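Local coordinates for RahU protein (Pseudomonas aeruginosa PAO1, PDB 6ZC2) that interacts with the membrane sphingolipid ceramide phosphorylethanolamine as a bacterial member of the aegerolysin family, at residues A8-V13 / E127-L132; G86-D91 / N100-T105. All coordinates share one frame; numbering follows the deposited sequence. Where two conformers were deposited one is given.

Contact 1 of 2, residues A8-V13 / E127-L132; sequences AVKVVV and EVTLTL. With EDO (1,2-ethanediol), chain E.
The parallel strand pair of the aegerolysin beta-sandwich is formed here, where residues 8-13 of strand 6-13 and residues 127-132 of strand 126-134 run side by side in the mixed sheet. They lie in direct register, A8 beside E127 through V13 beside L132, and their short axes diverge by 23°. Five backbone hydrogen bonds pass to and fro between them. A8 O accepts from V128 N, and V128 O then receives the amide of K10; K10 O, L130 O and V12 O carry the pattern on to L132 N, with the bond from L130 N to K10 O at 2.8 Å. Three carbonyls also receive a CA-H...O contact, the shortest from V9 CA to V128 O at 3.2 Å.

V9, V11, V13, V128, L130 and L132 turn to the sandwich interior. V9 CG1, anti to its backbone N (chi1 -174°), reaches L130 CB at 3.9 Å, and V11 CG1 meets L132 CD1 at 3.8 Å, each pair crossing at a slant. F88 and F104 of the facing sheet pack against L130 across the core. On the outer face the aliphatic part of K10 lies beside T129 and points the same way, while V12 CG2 touches T129 CG2 at 3.8 Å. E127, near the start of its strand, is bonded through OE2 to Y35 OH, and its N and O both hold one 1,2-ethanediol, probably from the crystallisation liquor.

The chemistry is therefore divided between the two faces: the interior side is wholly aliphatic, whereas the outer side mixes T129, T131, K10 and E127 with A8 and V12. Between them, near-linear N-H...O hydrogen bonds pair K10, V12, V128 and L130 at both N and O, joining the chain's early and late strands.

Contact 2 of 2, residues G86-D91 / N100-T105; sequences GTFSWD and NTWSFT. With EDO (1,2-ethanediol), chain J; EDO (1,2-ethanediol), chain F; EDO (1,2-ethanediol), chain D.
This antiparallel contact is the beta hairpin of strands 83-92 and 101-106, at the margin of the five-stranded sheet of the aegerolysin sandwich. Three hydrogen-bonded pairs, T87-T105, S89-S103 and D91-T101, each exchange two backbone hydrogen bonds; S89 N to S103 O measures 2.9 Å. The intervening non-hydrogen-bonded pairs, F88-F104 and W90-W102, send aromatic side chains into the sandwich, where W102 packs on V128 of the facing sheet and the F88 ring meets that of F76 in the neighbouring strand.

The side chains of F88 and W102 lie side by side, pointing the same way, with F88 CZ 4.0 Å from W102 CB. Both tryptophans place CG between the backbone N and the carbonyl carbon (chi1 67° for W90, 60° for W102); their CB atoms approach to 3.9 Å, and the indoles lead away from the opposing strand. W90 NE1 is bonded to T72 OG1. F104 extends toward the glycine at the other end, bringing CZ within 3.5 Å of G86 CA. G86 has backbone angles that call for glycine, and its CA also lies 3.1 Å from T105 O.

The other face is polar. One water joins T87 O, S103 OG and T105 OG1. Near the turn, a second water accepts from T101 OG1 and donates to D91 OD2, both at 2.8 Å.

From the N terminus, residues 8-13 come first, and their partner 127-132 arrives only near the end of the chain, so contact 1 closes a loop of 113 residues. Contact 2 is nested inside it: 86-91 and 100-105 are separated by just eight residues, a local hairpin closure. The long closure ties the ends of the family region together within the mixed sheet, and the short one forms the margin of the antiparallel sheet. Their centres lie 12 Å apart, and the two layers meet directly, V9 CG2 touching F88 CE2 at 3.5 Å and L132 CD2 touching F104 CE1 at 3.9 Å, which joins both sheets across the sandwich core.

Contact 1 of 2, residues A8-V13 / E127-L132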
ATOM      1  N   ALA A   8       5.937   0.909  -3.565  1.00  9.32           N
ATOM      2  CA  ALA A   8       5.444   2.229  -3.187  1.00  9.34           C
ATOM      3  C   ALA A   8       4.037   2.360  -3.749  1.00  8.89           C
ATOM      4  O   ALA A   8       3.844   2.248  -4.964  1.00 10.09           O
ATOM      5  CB  ALA A   8       6.365   3.343  -3.703  1.00 10.38           C
ATOM      6  N   VAL A   9       3.060   2.579  -2.867  1.00  8.81           N
ATOM      7  CA  VAL A   9       1.647   2.614  -3.233  1.00  8.68           C
ATOM      8  C   VAL A   9       1.174   4.062  -3.242  1.00  8.90           C
ATOM      9  O   VAL A   9       1.175   4.729  -2.198  1.00  9.65           O
ATOM     10  CB  VAL A   9       0.798   1.766  -2.273  1.00  9.34           C
ATOM     11  CG1 VAL A   9      -0.636   1.703  -2.765  1.00 10.39           C
ATOM     12  CG2 VAL A   9       1.403   0.367  -2.109  1.00 10.74           C
ATOM     13  N   LYS A  10       0.754   4.547  -4.413  1.00  8.97           N
ATOM     14  CA  LYS A  10       0.202   5.895  -4.555  1.00  8.88           C
ATOM     15  C   LYS A  10      -1.292   5.822  -4.253  1.00  8.92           C
ATOM     16  O   LYS A  10      -2.050   5.203  -5.007  1.00  9.61           O
ATOM     17  CB  LYS A  10       0.442   6.417  -5.971  1.00  9.70           C
ATOM     18  CG  LYS A  10      -0.062   7.834  -6.194  1.00 10.50           C
ATOM     19  CD  LYS A  10       0.173   8.300  -7.628  1.00 10.99           C
ATOM     20  CE  LYS A  10      -0.500   9.640  -7.886  1.00 11.79           C
ATOM     21  NZ  LYS A  10      -0.002  10.282  -9.144  1.00 12.04           N
ATOM     22  N   VAL A  11      -1.719   6.434  -3.151  1.00  9.46           N
ATOM     23  CA  VAL A  11      -3.117   6.405  -2.721  1.00  9.38           C
ATOM     24  C   VAL A  11      -3.839   7.594  -3.351  1.00  8.92           C
ATOM     25  O   VAL A  11      -3.570   8.751  -3.004  1.00 10.11           O
ATOM     26  CB  VAL A  11      -3.231   6.419  -1.190  1.00 10.08           C
ATOM     27  CG1 VAL A  11      -4.691   6.398  -0.763  1.00 11.23           C
ATOM     28  CG2 VAL A  11      -2.469   5.238  -0.597  1.00 11.25           C
ATOM     29  N   VAL A  12      -4.742   7.306  -4.288  1.00  9.20           N
ATOM     30  CA  VAL A  12      -5.501   8.305  -5.040  1.00  9.02           C
ATOM     31  C   VAL A  12      -6.949   8.242  -4.563  1.00  8.84           C
ATOM     32  O   VAL A  12      -7.647   7.245  -4.784  1.00 10.17           O
ATOM     33  CB  VAL A  12      -5.402   8.067  -6.557  1.00 10.11           C
ATOM     34  CG1 VAL A  12      -6.259   9.077  -7.320  1.00 11.64           C
ATOM     35  CG2 VAL A  12      -3.940   8.113  -7.016  1.00 11.67           C
ATOM     36  N   VAL A  13      -7.410   9.305  -3.911  1.00 10.22           N
ATOM     37  CA  VAL A  13      -8.752   9.369  -3.337  1.00  9.85           C
ATOM     38  C   VAL A  13      -9.660  10.135  -4.289  1.00 10.48           C
ATOM     39  O   VAL A  13      -9.360  11.272  -4.674  1.00 11.56           O
ATOM     40  CB  VAL A  13      -8.720  10.043  -1.953  1.00 10.17           C
ATOM     41  CG1 VAL A  13     -10.131  10.206  -1.383  1.00 10.92           C
ATOM     42  CG2 VAL A  13      -7.813   9.253  -0.993  1.00 10.22           C
ATOM     43  N   GLU A 127       6.342   0.887  -8.143  1.00 11.02           N
ATOM     44  CA  GLU A 127       5.219   1.798  -7.937  1.00 11.21           C
ATOM     45  C   GLU A 127       3.908   1.165  -8.390  1.00 11.42           C
ATOM     46  O   GLU A 127       3.790   0.695  -9.527  1.00 13.29           O
ATOM     47  CB  GLU A 127       5.444   3.105  -8.707  1.00 11.64           C
ATOM     48  CG  GLU A 127       6.611   3.931  -8.187  1.00 11.80           C
ATOM     49  CD  GLU A 127       6.729   5.314  -8.817  1.00 12.44           C
ATOM     50  OE1 GLU A 127       6.114   5.561  -9.878  1.00 14.21           O
ATOM     51  OE2 GLU A 127       7.453   6.160  -8.249  1.00 12.71           O
ATOM     52  N   VAL A 128       2.916   1.180  -7.501  1.00 10.84           N
ATOM     53  CA  VAL A 128       1.556   0.732  -7.783  1.00 10.44           C
ATOM     54  C   VAL A 128       0.622   1.879  -7.426  1.00 10.18           C
ATOM     55  O   VAL A 128       0.748   2.464  -6.347  1.00 11.07           O
ATOM     56  CB  VAL A 128       1.194  -0.509  -6.939  1.00 11.44           C
ATOM     57  CG1 VAL A 128      -0.278  -0.889  -7.127  1.00 12.48           C
ATOM     58  CG2 VAL A 128       2.104  -1.676  -7.275  1.00 12.66           C
ATOM     59  N   THR A 129      -0.314   2.202  -8.314  1.00 10.63           N
ATOM     60  CA  THR A 129      -1.321   3.220  -8.028  1.00 10.29           C
ATOM     61  C   THR A 129      -2.609   2.549  -7.559  1.00  9.87           C
ATOM     62  O   THR A 129      -3.053   1.565  -8.155  1.00 11.85           O
ATOM     63  CB  THR A 129      -1.584   4.093  -9.262  1.00 11.98           C
ATOM     64  OG1 THR A 129      -0.367   4.740  -9.655  1.00 14.29           O
ATOM     65  CG2 THR A 129      -2.630   5.159  -8.965  1.00 13.31           C
ATOM     66  N   LEU A 130      -3.192   3.069  -6.474  1.00  9.39           N
ATOM     67  CA  LEU A 130      -4.424   2.552  -5.879  1.00  9.34           C
ATOM     68  C   LEU A 130      -5.470   3.665  -5.941  1.00  8.97           C
ATOM     69  O   LEU A 130      -5.365   4.660  -5.218  1.00  9.44           O
ATOM     70  CB  LEU A 130      -4.175   2.121  -4.429  1.00  9.52           C
ATOM     71  CG  LEU A 130      -5.393   1.672  -3.621  1.00  8.92           C
ATOM     72  CD1 LEU A 130      -6.053   0.444  -4.243  1.00 10.26           C
ATOM     73  CD2 LEU A 130      -4.996   1.403  -2.174  1.00 10.33           C
ATOM     74  N   THR A 131      -6.465   3.516  -6.814  1.00  9.18           N
ATOM     75  CA  THR A 131      -7.481   4.547  -7.018  1.00  9.45           C
ATOM     76  C   THR A 131      -8.778   4.130  -6.326  1.00  8.91           C
ATOM     77  O   THR A 131      -9.378   3.104  -6.680  1.00  9.98           O
ATOM     78  CB  THR A 131      -7.688   4.811  -8.512  1.00 10.60           C
ATOM     79  OG1 THR A 131      -6.440   5.210  -9.101  1.00 11.60           O
ATOM     80  CG2 THR A 131      -8.707   5.913  -8.728  1.00 11.86           C
ATOM     81  N   LEU A 132      -9.204   4.925  -5.340  1.00  9.47           N
ATOM     82  CA  LEU A 132     -10.277   4.570  -4.414  1.00  9.53           C
ATOM     83  C   LEU A 132     -11.508   5.434  -4.651  1.00  9.60           C
ATOM     84  O   LEU A 132     -11.406   6.666  -4.688  1.00 11.24           O
ATOM     85  CB  LEU A 132      -9.807   4.787  -2.973  1.00  9.48           C
ATOM     86  CG  LEU A 132      -8.627   3.938  -2.508  1.00 10.46           C
ATOM     87  CD1 LEU A 132      -7.982   4.519  -1.244  1.00 12.27           C
ATOM     88  CD2 LEU A 132      -9.065   2.502  -2.262  1.00 11.53           C
TER
HETATM   89  C1  EDO E 204       6.317  -0.582 -11.215  0.80 22.56           C
HETATM   90  O1  EDO E 204       5.161   0.098 -11.728  0.80 18.38           O
HETATM   91  C2  EDO E 204       7.589   0.191 -11.566  0.90 29.98           C
HETATM   92  O2  EDO E 204       7.872   1.195 -10.578  0.95 20.14           O

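Contact 2 of 2, residues G86-D91 / N100-T105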
ATOM      1  N   GLY A  86     -11.692  -1.321   2.621  1.00  8.73           N
ATOM      2  CA  GLY A  86     -11.000  -2.523   2.202  1.00  8.85           C
ATOM      3  C   GLY A  86      -9.563  -2.527   2.693  1.00  8.51           C
ATOM      4  O   GLY A  86      -9.156  -1.686   3.497  1.00  9.41           O
ATOM      5  N   THR A  87      -8.805  -3.506   2.187  1.00  8.68           N
ATOM      6  CA  THR A  87      -7.439  -3.776   2.634  1.00  8.76           C
ATOM      7  C   THR A  87      -6.517  -3.924   1.431  1.00  8.49           C
ATOM      8  O   THR A  87      -6.824  -4.687   0.507  1.00  9.31           O
ATOM      9  CB  THR A  87      -7.384  -5.073   3.459  1.00  9.92           C
ATOM     10  OG1 THR A  87      -8.233  -4.944   4.604  1.00 11.21           O
ATOM     11  CG2 THR A  87      -5.950  -5.395   3.895  1.00 10.84           C
ATOM     12  N   PHE A  88      -5.386  -3.211   1.447  1.00  8.77           N
ATOM     13  CA  PHE A  88      -4.326  -3.394   0.459  1.00  8.95           C
ATOM     14  C   PHE A  88      -3.214  -4.250   1.067  1.00  8.97           C
ATOM     15  O   PHE A  88      -2.741  -3.950   2.167  1.00 10.08           O
ATOM     16  CB  PHE A  88      -3.748  -2.050   0.001  1.00  9.56           C
ATOM     17  CG  PHE A  88      -2.777  -2.191  -1.137  1.00  9.35           C
ATOM     18  CD1 PHE A  88      -3.218  -2.210  -2.449  1.00 10.31           C
ATOM     19  CD2 PHE A  88      -1.423  -2.374  -0.895  1.00  9.73           C
ATOM     20  CE1 PHE A  88      -2.332  -2.380  -3.499  1.00 11.21           C
ATOM     21  CE2 PHE A  88      -0.535  -2.556  -1.942  1.00 10.12           C
ATOM     22  CZ  PHE A  88      -0.989  -2.563  -3.242  1.00 11.41           C
ATOM     23  N   SER A  89      -2.786  -5.296   0.350  1.00  9.09           N
ATOM     24  CA  SER A  89      -1.765  -6.224   0.825  0.57 10.25           C
ATOM     25  C   SER A  89      -0.751  -6.479  -0.283  1.00  9.96           C
ATOM     26  O   SER A  89      -1.073  -6.374  -1.466  1.00 10.89           O
ATOM     27  CB  SER A  89      -2.377  -7.577   1.234  0.57 12.44           C
ATOM     28  OG  SER A  89      -3.249  -7.445   2.339  0.57 15.05           O
ATOM     29  N   TRP A  90       0.475  -6.854   0.104  1.00 10.14           N
ATOM     30  CA  TRP A  90       1.524  -7.139  -0.876  1.00 10.28           C
ATOM     31  C   TRP A  90       2.527  -8.139  -0.311  1.00 11.14           C
ATOM     32  O   TRP A  90       2.662  -8.307   0.908  1.00 11.37           O
ATOM     33  CB  TRP A  90       2.281  -5.865  -1.316  1.00 10.46           C
ATOM     34  CG  TRP A  90       3.098  -5.282  -0.191  1.00  9.91           C
ATOM     35  CD1 TRP A  90       4.411  -5.549   0.108  1.00 11.04           C
ATOM     36  CD2 TRP A  90       2.632  -4.383   0.827  1.00  9.73           C
ATOM     37  NE1 TRP A  90       4.786  -4.864   1.240  1.00 10.68           N
ATOM     38  CE2 TRP A  90       3.714  -4.145   1.701  1.00  9.94           C
ATOM     39  CE3 TRP A  90       1.404  -3.757   1.081  1.00  9.74           C
ATOM     40  CZ2 TRP A  90       3.608  -3.301   2.804  1.00 10.73           C
ATOM     41  CZ3 TRP A  90       1.300  -2.927   2.179  1.00 10.53           C
ATOM     42  CH2 TRP A  90       2.393  -2.710   3.030  1.00 10.96           C
ATOM     43  N   ASP A  91       3.268  -8.770  -1.227  1.00 11.86           N
ATOM     44  CA  ASP A  91       4.345  -9.693  -0.879  1.00 13.07           C
ATOM     45  C   ASP A  91       5.415  -9.606  -1.959  1.00 12.96           C
ATOM     46  O   ASP A  91       5.141  -9.910  -3.126  1.00 13.91           O
ATOM     47  CB  ASP A  91       3.811 -11.122  -0.765  1.00 14.30           C
ATOM     48  CG  ASP A  91       4.901 -12.121  -0.448  0.90 16.03           C
ATOM     49  OD1 ASP A  91       5.825 -11.772   0.317  0.90 15.89           O
ATOM     50  OD2 ASP A  91       4.830 -13.259  -0.961  0.90 18.70           O
ATOM     51  N   ASN A 100       5.888 -11.923  -7.274  1.00 21.23           N
ATOM     52  CA  ASN A 100       5.399 -10.890  -6.374  1.00 17.50           C
ATOM     53  C   ASN A 100       3.889 -10.768  -6.528  1.00 16.29           C
ATOM     54  O   ASN A 100       3.346 -10.946  -7.622  1.00 17.87           O
ATOM     55  CB  ASN A 100       6.019  -9.536  -6.718  1.00 17.24           C
ATOM     56  CG  ASN A 100       7.533  -9.574  -6.767  1.00 16.89           C
ATOM     57  OD1 ASN A 100       8.177 -10.267  -5.978  1.00 17.66           O
ATOM     58  ND2 ASN A 100       8.111  -8.828  -7.704  1.00 17.25           N
ATOM     59  N   THR A 101       3.205 -10.459  -5.424  1.00 15.00           N
ATOM     60  CA  THR A 101       1.758 -10.314  -5.446  1.00 14.60           C
ATOM     61  C   THR A 101       1.336  -9.058  -4.696  1.00 13.62           C
ATOM     62  O   THR A 101       2.035  -8.587  -3.794  1.00 13.59           O
ATOM     63  CB  THR A 101       1.031 -11.538  -4.849  1.00 16.08           C
ATOM     64  OG1 THR A 101       1.470 -11.750  -3.503  1.00 16.84           O
ATOM     65  CG2 THR A 101       1.290 -12.788  -5.681  1.00 18.23           C
ATOM     66  N   TRP A 102       0.184  -8.517  -5.090  1.00 12.87           N
ATOM     67  CA  TRP A 102      -0.431  -7.400  -4.381  1.00 12.12           C
ATOM     68  C   TRP A 102      -1.905  -7.352  -4.756  1.00 12.14           C
ATOM     69  O   TRP A 102      -2.308  -7.844  -5.814  1.00 13.41           O
ATOM     70  CB  TRP A 102       0.259  -6.061  -4.685  1.00 12.34           C
ATOM     71  CG  TRP A 102       0.220  -5.690  -6.133  1.00 12.30           C
ATOM     72  CD1 TRP A 102      -0.705  -4.901  -6.751  1.00 13.32           C
ATOM     73  CD2 TRP A 102       1.134  -6.115  -7.153  1.00 12.74           C
ATOM     74  NE1 TRP A 102      -0.424  -4.807  -8.093  1.00 13.72           N
ATOM     75  CE2 TRP A 102       0.698  -5.546  -8.366  1.00 13.61           C
ATOM     76  CE3 TRP A 102       2.277  -6.920  -7.157  1.00 13.43           C
ATOM     77  CZ2 TRP A 102       1.370  -5.755  -9.575  1.00 14.44           C
ATOM     78  CZ3 TRP A 102       2.940  -7.130  -8.357  1.00 14.36           C
ATOM     79  CH2 TRP A 102       2.486  -6.545  -9.546  1.00 14.49           C
ATOM     80  N   SER A 103      -2.712  -6.759  -3.875  1.00 10.99           N
ATOM     81  CA  SER A 103      -4.151  -6.716  -4.122  1.00 11.12           C
ATOM     82  C   SER A 103      -4.823  -5.702  -3.207  1.00 10.23           C
ATOM     83  O   SER A 103      -4.364  -5.442  -2.089  1.00 10.96           O
ATOM     84  CB  SER A 103      -4.784  -8.092  -3.884  1.00 13.27           C
ATOM     85  OG  SER A 103      -4.661  -8.466  -2.526  1.00 14.61           O
ATOM     86  N   PHE A 104      -5.936  -5.152  -3.688  1.00  9.84           N
ATOM     87  CA  PHE A 104      -6.916  -4.489  -2.840  1.00  9.43           C
ATOM     88  C   PHE A 104      -8.134  -5.394  -2.738  1.00  9.47           C
ATOM     89  O   PHE A 104      -8.635  -5.874  -3.760  1.00 11.17           O
ATOM     90  CB  PHE A 104      -7.337  -3.129  -3.409  1.00  9.52           C
ATOM     91  CG  PHE A 104      -8.279  -2.370  -2.507  1.00  8.89           C
ATOM     92  CD1 PHE A 104      -7.793  -1.653  -1.420  1.00  9.34           C
ATOM     93  CD2 PHE A 104      -9.648  -2.385  -2.732  1.00  9.88           C
ATOM     94  CE1 PHE A 104      -8.656  -0.960  -0.584  1.00 10.97           C
ATOM     95  CE2 PHE A 104     -10.516  -1.693  -1.896  1.00 10.31           C
ATOM     96  CZ  PHE A 104     -10.019  -0.978  -0.828  1.00 10.90           C
ATOM     97  N   THR A 105      -8.606  -5.633  -1.511  1.00  9.61           N
ATOM     98  CA  THR A 105      -9.814  -6.421  -1.297  1.00 10.10           C
ATOM     99  C   THR A 105     -10.885  -5.516  -0.714  1.00  9.55           C
ATOM    100  O   THR A 105     -10.719  -5.024   0.411  1.00  9.91           O
ATOM    101  CB  THR A 105      -9.536  -7.598  -0.360  1.00 11.41           C
ATOM    102  OG1 THR A 105      -8.476  -8.389  -0.911  1.00 12.70           O
ATOM    103  CG2 THR A 105     -10.778  -8.471  -0.199  1.00 13.49           C
TER
HETATM  104  C1  EDO J 209      -0.825  -9.207  -8.709  1.00 27.79           C
HETATM  105  O1  EDO J 209      -0.756 -10.042  -7.550  1.00 19.77           O
HETATM  106  C2  EDO J 209       0.403  -9.459  -9.577  1.00 59.95           C
HETATM  107  O2  EDO J 209       0.860 -10.805  -9.392  1.00 41.58           O
HETATM  108  C1  EDO F 205     -11.660  -6.239   3.144  1.00 19.00           C
HETATM  109  O1  EDO F 205     -12.556  -6.068   4.252  1.00 25.45           O
HETATM  110  C2  EDO F 205     -10.704  -7.387   3.438  1.00 42.58           C
HETATM  111  O2  EDO F 205     -10.039  -7.146   4.684  1.00 26.79           O
HETATM  112  C1  EDO D 203       9.832 -11.945   2.866  0.90 20.03           C
HETATM  113  O1  EDO D 203      10.926 -12.002   1.951  0.85 16.93           O
HETATM  114  C2  EDO D 203       8.566 -11.597   2.090  0.95 18.87           C
HETATM  115  O2  EDO D 203       8.141 -12.716   1.301  0.95 18.84           O
HETATM  116  O   HOH W   1      -5.955  -7.365  -0.191  1.00 14.36           O
HETATM  117  O   HOH W   2       3.794 -13.396  -3.567  1.00 28.26           O